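PDB 2YV9: chloride intracellular channel exc-4 from Caenorhabditis elegans, which is required to regulate lumen size in the growing excretory canal and may insert into membranes to form chloride ion channels. Local coordinates for residues I81-E84 and L89-T92; S176-K179 and L183-N186; N217-W222 and R280-A285. All coordinates share one frame; numbering follows the deposited sequence.

Contact 1 (I81-E84 and L89-T92); sequences IMIE and LTYT. With CA (calcium ion), chain C.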
ATOM      1  N   ILE A  81      -0.670  -5.104   6.659  1.00 24.76           N
ATOM      2  CA  ILE A  81      -0.632  -6.384   5.979  1.00 21.77           C
ATOM      3  C   ILE A  81      -1.756  -7.227   6.632  1.00 23.79           C
ATOM      4  O   ILE A  81      -1.890  -7.245   7.851  1.00 23.93           O
ATOM      5  CB  ILE A  81       0.731  -7.141   6.176  1.00 23.21           C
ATOM      6  CG1 ILE A  81       1.806  -6.432   5.379  1.00 24.10           C
ATOM      7  CG2 ILE A  81       0.651  -8.533   5.653  1.00 25.28           C
ATOM      8  CD1 ILE A  81       3.200  -6.834   5.831  1.00 22.26           C
ATOM      9  N   MET A  82      -2.528  -7.946   5.822  1.00 23.87           N
ATOM     10  CA  MET A  82      -3.633  -8.763   6.299  1.00 24.80           C
ATOM     11  C   MET A  82      -3.428 -10.200   5.873  1.00 25.11           C
ATOM     12  O   MET A  82      -3.072 -10.463   4.675  1.00 26.07           O
ATOM     13  CB  MET A  82      -4.981  -8.224   5.819  1.00 24.93           C
ATOM     14  CG  MET A  82      -6.169  -8.874   6.533  1.00 26.47           C
ATOM     15  SD  MET A  82      -7.716  -8.039   6.117  1.00 27.56           S
ATOM     16  CE  MET A  82      -7.998  -8.450   4.423  1.00 25.16           C
ATOM     17  N   ILE A  83      -3.590 -11.125   6.854  1.00 23.39           N
ATOM     18  CA  ILE A  83      -3.389 -12.544   6.638  1.00 24.26           C
ATOM     19  C   ILE A  83      -4.688 -13.284   6.781  1.00 23.24           C
ATOM     20  O   ILE A  83      -5.464 -13.005   7.728  1.00 30.94           O
ATOM     21  CB  ILE A  83      -2.410 -13.192   7.659  1.00 25.09           C
ATOM     22  CG1 ILE A  83      -1.149 -12.352   7.802  1.00 36.95           C
ATOM     23  CG2 ILE A  83      -2.041 -14.571   7.183  1.00 32.36           C
ATOM     24  CD1 ILE A  83      -0.516 -12.120   6.583  1.00 38.43           C
ATOM     25  N   GLU A  84      -4.956 -14.157   5.818  1.00 26.54           N
ATOM     26  CA  GLU A  84      -6.146 -15.069   5.928  1.00 24.64           C
ATOM     27  C   GLU A  84      -5.618 -16.488   5.796  1.00 22.11           C
ATOM     28  O   GLU A  84      -5.634 -17.113   4.746  1.00 25.00           O
ATOM     29  CB  GLU A  84      -7.196 -14.749   4.890  1.00 28.67           C
ATOM     30  CG  GLU A  84      -8.551 -15.430   5.119  1.00 28.98           C
ATOM     31  CD  GLU A  84      -9.650 -14.802   4.259  1.00 35.07           C
ATOM     32  OE1 GLU A  84      -9.369 -13.886   3.434  1.00 28.87           O
ATOM     33  OE2 GLU A  84     -10.811 -15.251   4.372  1.00 31.60           O
ATOM     34  N   LEU A  89      -3.757 -17.191   2.330  1.00 27.28           N
ATOM     35  CA  LEU A  89      -3.615 -15.913   1.629  1.00 26.63           C
ATOM     36  C   LEU A  89      -2.974 -14.858   2.500  1.00 28.77           C
ATOM     37  O   LEU A  89      -3.179 -14.793   3.719  1.00 35.48           O
ATOM     38  CB  LEU A  89      -4.961 -15.407   1.103  1.00 30.59           C
ATOM     39  CG  LEU A  89      -5.623 -16.204  -0.017  1.00 35.83           C
ATOM     40  CD1 LEU A  89      -7.015 -15.617  -0.345  1.00 34.81           C
ATOM     41  CD2 LEU A  89      -4.748 -16.305  -1.288  1.00 35.04           C
ATOM     42  N   THR A  90      -2.160 -14.036   1.851  1.00 28.48           N
ATOM     43  CA  THR A  90      -1.502 -12.914   2.479  1.00 28.08           C
ATOM     44  C   THR A  90      -1.734 -11.688   1.600  1.00 30.40           C
ATOM     45  O   THR A  90      -1.378 -11.690   0.432  1.00 43.51           O
ATOM     46  CB  THR A  90      -0.004 -13.154   2.620  1.00 35.97           C
ATOM     47  OG1 THR A  90       0.185 -14.309   3.449  1.00 34.16           O
ATOM     48  CG2 THR A  90       0.678 -11.969   3.252  1.00 44.03           C
ATOM     49  N   TYR A  91      -2.385 -10.670   2.142  1.00 23.66           N
ATOM     50  CA  TYR A  91      -2.653  -9.438   1.403  1.00 22.16           C
ATOM     51  C   TYR A  91      -1.688  -8.363   1.882  1.00 24.60           C
ATOM     52  O   TYR A  91      -1.881  -7.762   2.956  1.00 23.65           O
ATOM     53  CB  TYR A  91      -4.098  -8.984   1.639  1.00 20.88           C
ATOM     54  CG  TYR A  91      -5.150 -10.086   1.543  1.00 23.15           C
ATOM     55  CD1 TYR A  91      -5.637 -10.496   0.317  1.00 27.48           C
ATOM     56  CD2 TYR A  91      -5.642 -10.703   2.680  1.00 28.62           C
ATOM     57  CE1 TYR A  91      -6.637 -11.493   0.213  1.00 37.55           C
ATOM     58  CE2 TYR A  91      -6.662 -11.700   2.603  1.00 29.45           C
ATOM     59  CZ  TYR A  91      -7.140 -12.093   1.354  1.00 26.84           C
ATOM     60  OH  TYR A  91      -8.105 -13.108   1.229  1.00 27.18           O
ATOM     61  N   THR A  92      -0.638  -8.107   1.100  1.00 22.98           N
ATOM     62  CA  THR A  92       0.387  -7.153   1.516  1.00 25.51           C
ATOM     63  C   THR A  92       0.172  -5.771   0.899  1.00 25.76           C
ATOM     64  O   THR A  92       0.684  -4.795   1.425  1.00 29.01           O
ATOM     65  CB  THR A  92       1.816  -7.652   1.190  1.00 28.04           C
ATOM     66  OG1 THR A  92       1.955  -7.795  -0.225  1.00 33.26           O
ATOM     67  CG2 THR A  92       2.059  -8.996   1.881  1.00 27.47           C
TER
HETATM   68 CA    CA C1002       0.765  -2.573   2.771  1.00 32.61          CA
HETATM   69  O   HOH W   1       1.976  -0.214   3.177  1.00 36.48           O

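Contact 2 (S176-K179 and L183-N186); sequences SERK and LLGN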
ATOM      1  N   SER A 176     -22.950  20.168   7.378  1.00 26.24           N
ATOM      2  CA  SER A 176     -24.120  20.972   7.715  1.00 30.39           C
ATOM      3  C   SER A 176     -25.210  20.764   6.679  1.00 32.38           C
ATOM      4  O   SER A 176     -26.377  20.587   7.041  1.00 36.71           O
ATOM      5  CB  SER A 176     -23.769  22.447   7.824  1.00 37.59           C
ATOM      6  OG  SER A 176     -23.149  22.903   6.648  1.00 54.34           O
ATOM      7  N   GLU A 177     -24.833  20.813   5.408  1.00 29.96           N
ATOM      8  CA  GLU A 177     -25.812  20.535   4.348  1.00 41.70           C
ATOM      9  C   GLU A 177     -26.304  19.082   4.319  1.00 42.31           C
ATOM     10  O   GLU A 177     -27.490  18.844   4.100  1.00 38.87           O
ATOM     11  CB  GLU A 177     -25.354  21.038   2.969  1.00 47.88           C
ATOM     12  CG  GLU A 177     -23.998  20.596   2.452  1.00 65.11           C
ATOM     13  CD  GLU A 177     -23.265  21.713   1.686  1.00 71.24           C
ATOM     14  OE1 GLU A 177     -23.640  22.900   1.835  1.00 68.07           O
ATOM     15  OE2 GLU A 177     -22.301  21.411   0.948  1.00 72.02           O
ATOM     16  N   ARG A 178     -25.424  18.117   4.561  1.00 32.58           N
ATOM     17  CA  ARG A 178     -25.814  16.696   4.557  1.00 34.35           C
ATOM     18  C   ARG A 178     -26.673  16.305   5.758  1.00 39.11           C
ATOM     19  O   ARG A 178     -27.546  15.443   5.653  1.00 34.06           O
ATOM     20  CB  ARG A 178     -24.580  15.790   4.469  1.00 34.49           C
ATOM     21  CG  ARG A 178     -24.013  15.738   3.094  1.00 35.07           C
ATOM     22  CD  ARG A 178     -22.956  14.651   2.855  1.00 50.23           C
ATOM     23  NE  ARG A 178     -22.527  14.730   1.455  1.00 46.48           N
ATOM     24  CZ  ARG A 178     -21.499  14.096   0.909  1.00 40.42           C
ATOM     25  NH1 ARG A 178     -20.727  13.296   1.627  1.00 43.57           N
ATOM     26  NH2 ARG A 178     -21.234  14.285  -0.392  1.00 42.73           N
ATOM     27  N   LYS A 179     -26.425  16.943   6.895  1.00 29.18           N
ATOM     28  CA  LYS A 179     -27.075  16.621   8.166  1.00 27.78           C
ATOM     29  C   LYS A 179     -26.949  15.160   8.621  1.00 30.32           C
ATOM     30  O   LYS A 179     -27.735  14.675   9.429  1.00 37.37           O
ATOM     31  CB  LYS A 179     -28.551  17.071   8.113  1.00 31.66           C
ATOM     32  CG  LYS A 179     -28.654  18.515   7.679  1.00 42.43           C
ATOM     33  CD  LYS A 179     -30.066  19.059   7.709  1.00 46.42           C
ATOM     34  CE  LYS A 179     -30.055  20.581   7.643  1.00 52.48           C
ATOM     35  NZ  LYS A 179     -29.322  21.120   6.451  1.00 65.69           N
ATOM     36  N   LEU A 183     -19.979  10.856   7.217  1.00 22.83           N
ATOM     37  CA  LEU A 183     -19.718  11.798   6.169  1.00 22.69           C
ATOM     38  C   LEU A 183     -20.724  11.663   5.042  1.00 29.00           C
ATOM     39  O   LEU A 183     -21.114  12.669   4.455  1.00 31.05           O
ATOM     40  CB  LEU A 183     -18.281  11.636   5.629  1.00 25.56           C
ATOM     41  CG  LEU A 183     -17.712  12.711   4.722  1.00 29.58           C
ATOM     42  CD1 LEU A 183     -17.648  14.060   5.401  1.00 28.40           C
ATOM     43  CD2 LEU A 183     -16.320  12.304   4.250  1.00 30.00           C
ATOM     44  N   LEU A 184     -21.134  10.438   4.748  1.00 26.20           N
ATOM     45  CA  LEU A 184     -22.064  10.183   3.615  1.00 35.11           C
ATOM     46  C   LEU A 184     -23.482   9.819   3.974  1.00 35.11           C
ATOM     47  O   LEU A 184     -24.350   9.738   3.083  1.00 37.79           O
ATOM     48  CB  LEU A 184     -21.515   9.050   2.780  1.00 33.42           C
ATOM     49  CG  LEU A 184     -20.502   9.417   1.709  1.00 30.40           C
ATOM     50  CD1 LEU A 184     -19.292  10.186   2.252  1.00 34.47           C
ATOM     51  CD2 LEU A 184     -20.131   8.116   0.957  1.00 31.21           C
ATOM     52  N   GLY A 185     -23.741   9.548   5.241  1.00 24.08           N
ATOM     53  CA  GLY A 185     -25.036   9.081   5.666  1.00 26.09           C
ATOM     54  C   GLY A 185     -24.993   8.566   7.077  1.00 27.67           C
ATOM     55  O   GLY A 185     -24.127   9.006   7.882  1.00 28.26           O
ATOM     56  N   ASN A 186     -25.928   7.666   7.387  1.00 30.65           N
ATOM     57  CA  ASN A 186     -26.100   7.161   8.742  1.00 27.58           C
ATOM     58  C   ASN A 186     -25.113   6.058   9.135  1.00 30.13           C
ATOM     59  O   ASN A 186     -25.059   5.683  10.314  1.00 33.29           O
ATOM     60  CB  ASN A 186     -27.514   6.625   8.891  1.00 36.57           C
ATOM     61  CG  ASN A 186     -27.910   6.420  10.331  1.00 52.52           C
ATOM     62  OD1 ASN A 186     -28.282   5.311  10.742  1.00 62.05           O
ATOM     63  ND2 ASN A 186     -27.828   7.490  11.115  1.00 41.50           N
TER

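Contact 3 (N217-W222 and R280-A285); sequences NFTHLW and RVKGLA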
ATOM      1  N   ASN A 217     -15.766  27.150  16.015  1.00 23.16           N
ATOM      2  CA  ASN A 217     -17.025  27.580  15.386  1.00 26.45           C
ATOM      3  C   ASN A 217     -17.546  26.573  14.355  1.00 32.06           C
ATOM      4  O   ASN A 217     -18.668  26.706  13.870  1.00 29.21           O
ATOM      5  CB  ASN A 217     -16.870  28.972  14.779  1.00 27.15           C
ATOM      6  CG  ASN A 217     -15.949  29.000  13.583  1.00 40.23           C
ATOM      7  OD1 ASN A 217     -14.810  28.591  13.666  1.00 35.08           O
ATOM      8  ND2 ASN A 217     -16.441  29.510  12.464  1.00 46.38           N
ATOM      9  N   PHE A 218     -16.738  25.565  14.005  1.00 26.46           N
ATOM     10  CA  PHE A 218     -17.137  24.539  13.051  1.00 24.52           C
ATOM     11  C   PHE A 218     -17.931  23.432  13.774  1.00 22.77           C
ATOM     12  O   PHE A 218     -17.457  22.303  14.018  1.00 26.19           O
ATOM     13  CB  PHE A 218     -15.913  23.942  12.371  1.00 25.79           C
ATOM     14  CG  PHE A 218     -15.106  24.924  11.573  1.00 24.55           C
ATOM     15  CD1 PHE A 218     -15.630  26.148  11.137  1.00 29.64           C
ATOM     16  CD2 PHE A 218     -13.796  24.611  11.239  1.00 30.73           C
ATOM     17  CE1 PHE A 218     -14.843  27.030  10.415  1.00 29.93           C
ATOM     18  CE2 PHE A 218     -13.026  25.450  10.483  1.00 25.35           C
ATOM     19  CZ  PHE A 218     -13.522  26.669  10.075  1.00 27.37           C
ATOM     20  N   THR A 219     -19.178  23.739  14.132  1.00 24.98           N
ATOM     21  CA  THR A 219     -19.949  22.870  15.012  1.00 22.92           C
ATOM     22  C   THR A 219     -20.288  21.494  14.438  1.00 22.57           C
ATOM     23  O   THR A 219     -20.309  20.489  15.165  1.00 24.27           O
ATOM     24  CB  THR A 219     -21.290  23.540  15.365  1.00 29.26           C
ATOM     25  OG1 THR A 219     -21.056  24.922  15.622  1.00 27.54           O
ATOM     26  CG2 THR A 219     -21.948  22.877  16.548  1.00 28.45           C
ATOM     27  N   HIS A 220     -20.617  21.452  13.138  1.00 24.90           N
ATOM     28  CA  HIS A 220     -20.959  20.189  12.470  1.00 23.76           C
ATOM     29  C   HIS A 220     -19.732  19.285  12.389  1.00 20.92           C
ATOM     30  O   HIS A 220     -19.825  18.085  12.591  1.00 25.87           O
ATOM     31  CB  HIS A 220     -21.543  20.418  11.091  1.00 26.90           C
ATOM     32  CG  HIS A 220     -22.971  20.880  11.143  1.00 27.63           C
ATOM     33  ND1 HIS A 220     -23.300  22.185  11.426  1.00 32.72           N
ATOM     34  CD2 HIS A 220     -24.131  20.186  11.126  1.00 34.70           C
ATOM     35  CE1 HIS A 220     -24.620  22.290  11.489  1.00 32.07           C
ATOM     36  NE2 HIS A 220     -25.144  21.086  11.337  1.00 31.68           N
ATOM     37  N   LEU A 221     -18.582  19.906  12.100  1.00 23.91           N
ATOM     38  CA  LEU A 221     -17.319  19.149  12.049  1.00 22.66           C
ATOM     39  C   LEU A 221     -17.025  18.596  13.424  1.00 19.64           C
ATOM     40  O   LEU A 221     -16.580  17.446  13.546  1.00 24.15           O
ATOM     41  CB  LEU A 221     -16.200  20.042  11.593  1.00 22.22           C
ATOM     42  CG  LEU A 221     -14.795  19.438  11.517  1.00 23.81           C
ATOM     43  CD1 LEU A 221     -14.793  18.368  10.516  1.00 20.46           C
ATOM     44  CD2 LEU A 221     -13.781  20.520  11.196  1.00 27.85           C
ATOM     45  N   TRP A 222     -17.180  19.438  14.453  1.00 22.21           N
ATOM     46  CA  TRP A 222     -16.873  18.989  15.823  1.00 23.67           C
ATOM     47  C   TRP A 222     -17.845  17.907  16.218  1.00 24.35           C
ATOM     48  O   TRP A 222     -17.507  16.951  16.933  1.00 23.09           O
ATOM     49  CB  TRP A 222     -16.870  20.157  16.800  1.00 23.35           C
ATOM     50  CG  TRP A 222     -15.518  20.816  16.911  1.00 22.77           C
ATOM     51  CD1 TRP A 222     -15.146  22.020  16.446  1.00 25.53           C
ATOM     52  CD2 TRP A 222     -14.390  20.269  17.581  1.00 24.20           C
ATOM     53  NE1 TRP A 222     -13.835  22.279  16.798  1.00 24.70           N
ATOM     54  CE2 TRP A 222     -13.359  21.185  17.484  1.00 21.29           C
ATOM     55  CE3 TRP A 222     -14.161  19.068  18.246  1.00 22.19           C
ATOM     56  CZ2 TRP A 222     -12.088  20.916  18.016  1.00 25.57           C
ATOM     57  CZ3 TRP A 222     -12.925  18.810  18.773  1.00 23.61           C
ATOM     58  CH2 TRP A 222     -11.924  19.711  18.675  1.00 20.87           C
ATOM     59  N   ARG A 280     -25.028  20.355  21.524  1.00 38.69           N
ATOM     60  CA  ARG A 280     -26.249  20.050  22.272  1.00 49.60           C
ATOM     61  C   ARG A 280     -27.386  21.008  21.904  1.00 47.74           C
ATOM     62  O   ARG A 280     -28.531  20.572  21.751  1.00 63.54           O
ATOM     63  CB  ARG A 280     -25.994  20.100  23.786  1.00 49.30           C
ATOM     64  CG  ARG A 280     -25.079  18.988  24.309  1.00 70.77           C
ATOM     65  CD  ARG A 280     -24.980  18.961  25.847  1.00 76.97           C
ATOM     66  NE  ARG A 280     -24.272  20.115  26.420  1.00 88.14           N
ATOM     67  CZ  ARG A 280     -24.840  21.257  26.823  1.00 93.35           C
ATOM     68  NH1 ARG A 280     -26.154  21.464  26.722  1.00 93.22           N
ATOM     69  NH2 ARG A 280     -24.074  22.219  27.330  1.00 91.69           N
ATOM     70  N   VAL A 281     -27.076  22.293  21.712  1.00 39.03           N
ATOM     71  CA  VAL A 281     -28.131  23.281  21.449  1.00 51.89           C
ATOM     72  C   VAL A 281     -28.622  23.264  20.000  1.00 68.95           C
ATOM     73  O   VAL A 281     -29.544  24.009  19.646  1.00 75.33           O
ATOM     74  CB  VAL A 281     -27.721  24.727  21.846  1.00 39.50           C
ATOM     75  CG1 VAL A 281     -27.101  24.739  23.241  1.00 51.29           C
ATOM     76  CG2 VAL A 281     -26.806  25.358  20.810  1.00 58.15           C
ATOM     77  N   LYS A 282     -28.001  22.433  19.163  1.00 52.63           N
ATOM     78  CA  LYS A 282     -28.495  22.196  17.811  1.00 49.20           C
ATOM     79  C   LYS A 282     -28.965  20.749  17.616  1.00 39.99           C
ATOM     80  O   LYS A 282     -29.390  20.370  16.528  1.00 52.98           O
ATOM     81  CB  LYS A 282     -27.410  22.558  16.805  1.00 46.61           C
ATOM     82  CG  LYS A 282     -26.907  23.982  16.949  1.00 45.59           C
ATOM     83  CD  LYS A 282     -25.831  24.295  15.917  1.00 58.37           C
ATOM     84  CE  LYS A 282     -25.116  25.619  16.214  1.00 59.23           C
ATOM     85  NZ  LYS A 282     -24.159  26.015  15.138  1.00 61.73           N
ATOM     86  N   GLY A 283     -28.902  19.950  18.668  1.00 40.64           N
ATOM     87  CA  GLY A 283     -29.257  18.536  18.580  1.00 42.11           C
ATOM     88  C   GLY A 283     -28.389  17.761  17.605  1.00 44.80           C
ATOM     89  O   GLY A 283     -28.877  16.917  16.862  1.00 39.89           O
ATOM     90  N   LEU A 284     -27.088  18.028  17.624  1.00 37.14           N
ATOM     91  CA  LEU A 284     -26.142  17.341  16.723  1.00 38.22           C
ATOM     92  C   LEU A 284     -25.476  16.113  17.324  1.00 38.43           C
ATOM     93  O   LEU A 284     -24.517  15.574  16.749  1.00 43.66           O
ATOM     94  CB  LEU A 284     -25.068  18.341  16.295  1.00 31.33           C
ATOM     95  CG  LEU A 284     -25.535  19.541  15.465  1.00 40.73           C
ATOM     96  CD1 LEU A 284     -24.370  20.321  14.911  1.00 38.14           C
ATOM     97  CD2 LEU A 284     -26.450  19.104  14.305  1.00 43.64           C
ATOM     98  N   ALA A 285     -25.938  15.653  18.477  1.00 39.35           N
ATOM     99  CA  ALA A 285     -25.323  14.488  19.108  1.00 60.54           C
ATOM    100  C   ALA A 285     -26.364  13.460  19.529  1.00 55.76           C
ATOM    101  O   ALA A 285     -27.487  13.820  19.858  1.00 81.27           O
ATOM    102  CB  ALA A 285     -24.465  14.923  20.301  1.00 50.34           C
TER

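Contact 1 (I81-E84 and L89-T92)
Tyr-91 and Glu-84 meet through their polar ends: the phenol OH donates to Glu-84 OE1 at 2.7 Å. The oxygen lies at the edge of the ring and near its plane, whereas the hydroxyl reaches the carboxylate on the anti side of OE1, 28° out of the carboxylate plane. The two flat groups are turned 50° against each other. Met-82 belongs to the same side of the sheet. Its chain runs extended from CA and then bends at the last torsion (chi3 70°), which brings the terminal methyl CE back to 3.7 Å from Tyr-91 CD2. These side chains project from one face of the antiparallel hairpin 81-84/89-91, the last two strands, in chain order, of the sheet in the thioredoxin-like N-terminal domain of a GST-type fold. On the other face Ile-83 and Thr-90 lie alongside each other as a non-hydrogen-bonded pair, with Ile-83 CD1 packed 3.5 Å from Thr-90 CG2.

The backbone register that sets up both faces rests on two hydrogen-bonded pairs. Met-82 with Tyr-91 is the tighter, Tyr-91 N lying 2.6 Å from Met-82 O; Glu-84 with Leu-89 is closed by Glu-84 N to Leu-89 O at 2.8 Å and by the longer return bond from Leu-89 N to Glu-84 O, 3.1 Å. Farther out, Arg-100 of helix 94-107 forms a salt bridge with Glu-84 OE2, so the carboxylate is held through both oxygens and would probably favour the ionised form. The same helix packs on Tyr-91, while Phe-74 of helix 68-74 touches Ile-83. Just past the end of strand 89-91, Thr-92 O binds a calcium ion at 2.6 Å, sharing it with Gln-78 O, Pro-80 O and a water.

Contact 2 (S176-K179 and L183-N186)
The guanidinium of Arg-178 presents an edge to the backbone of Leu-183: Leu-183 O sits 1° from the guanidinium plane, and NH1 donates to it across 2.9 Å with an N-H...O angle of 172°. Seen from the acceptor the approach is less regular, because the nitrogen stands above the carbonyl plane, 46° out of it. Leu-184 CD1 comes to 3.5 Å from Arg-178 NH1 from an oblique direction, the leucine side chain running alongside that of the arginine in the same direction.

The arrangement is a helix C-terminus bridged to the connection that follows it. Helix 155-178 of the all-helical C-terminal domain of this GST fold ends at Arg-178, Lys-179 leaves helical geometry with positive phi, and the chain turns back through 183-186 on its way to helix 190-210. No backbone-to-backbone bond joins the two segments; the closest CA pair, Arg-178 and Leu-184, is 7.6 Å apart, and the gap is spanned by an arginine chain extended from CG to NE. Its CD also packs against the carbonyl, 3.1 Å from Leu-183 O.

NH2 forms a salt bridge with Asp-116 OD2, and with both terminal nitrogens engaged the rotation of the guanidinium is probably restricted. Leu-183 itself is held from behind: its CB points away from the helix end, its side chain packs on Leu-195 and Tyr-224, and its N-H is hydrogen-bonded to Asp-192 OD1. At the helix terminus Lys-179 folds back over the last turn, where its NZ donates to Ser-176 O at 3.1 Å.

Contact 3 (N217-W222 and R280-A285)
Helix 219-228 starts after Phe-218 at the N-cap position, and its first turn faces a chain reversal in which the segment 280-285 leaves helix 273-280 by a Schellman motif at Gly-283 (phi 61°), the nearest CA pair being His-220 and Leu-284, 7.3 Å apart. The contact therefore joins a helix start to the modelled C-terminal tail of the all-helical domain of the GST fold, across 57 intervening residues.

Leu-284 carries the apolar part. Its CD1 sits over one face of the His-220 imidazole, 3.8 Å from the ring centroid and 11° off the normal, a CH-pi contact. The second methyl is displaced toward one side of the ring, with Leu-284 CD2 3.8 Å from His-220 NE2. The leucine and histidine side chains cross at about a right angle, and Leu-284 meets Thr-219 in a similar way, CD1 lying 3.9 Å from Thr-219 CG2. One methyl thus bridges two consecutive residues of the helix. In Thr-219 the torsion chi1 of -42° places CG2 anti to the backbone N and OG1 beside that N, which turns the methyl to Leu-284 and the hydroxyl to Lys-282 NZ, although the methyl also lies near the lysine.

Around the contact, Thr-219 also packs on Asp-278 and Leu-284 on Ile-279, both of helix 273-280, whereas His-220 rests on Asp-172 and Ser-176 of helix 155-178. Leu-221 N is hydrogen-bonded to Asp-172 OD1, which ties the first turn to that helix as well.

Lys-282 supplies the polar part. Its CB points toward the helix and its chain is extended beyond CG, meeting Thr-219 tip to tip in a weak hydrogen bond from Lys-282 NZ to Thr-219 OG1 at 3.3 Å.

How the contacts relate
From the N terminus, the chain first closes contact 1, a hairpin with four residues between its segments, inside the thioredoxin-like domain. Contact 2 follows within the helical domain, where three residues lie between segment 176-179, at the end of helix 155-178, and segment 183-186, in the loop leading to helix 190-210. Contact 3 then closes a much longer loop of 57 residues, bringing the modelled C-terminal tail back to the start of helix 219-228. The three are in series, neither nested nor crossed. Contacts 2 and 3 adjoin, with Ser-176 CA 3.5 Å from His-220 CD2, whereas contacts 1 and 3 lie on opposite sides of the chain's centre, their own centres about 40 Å apart.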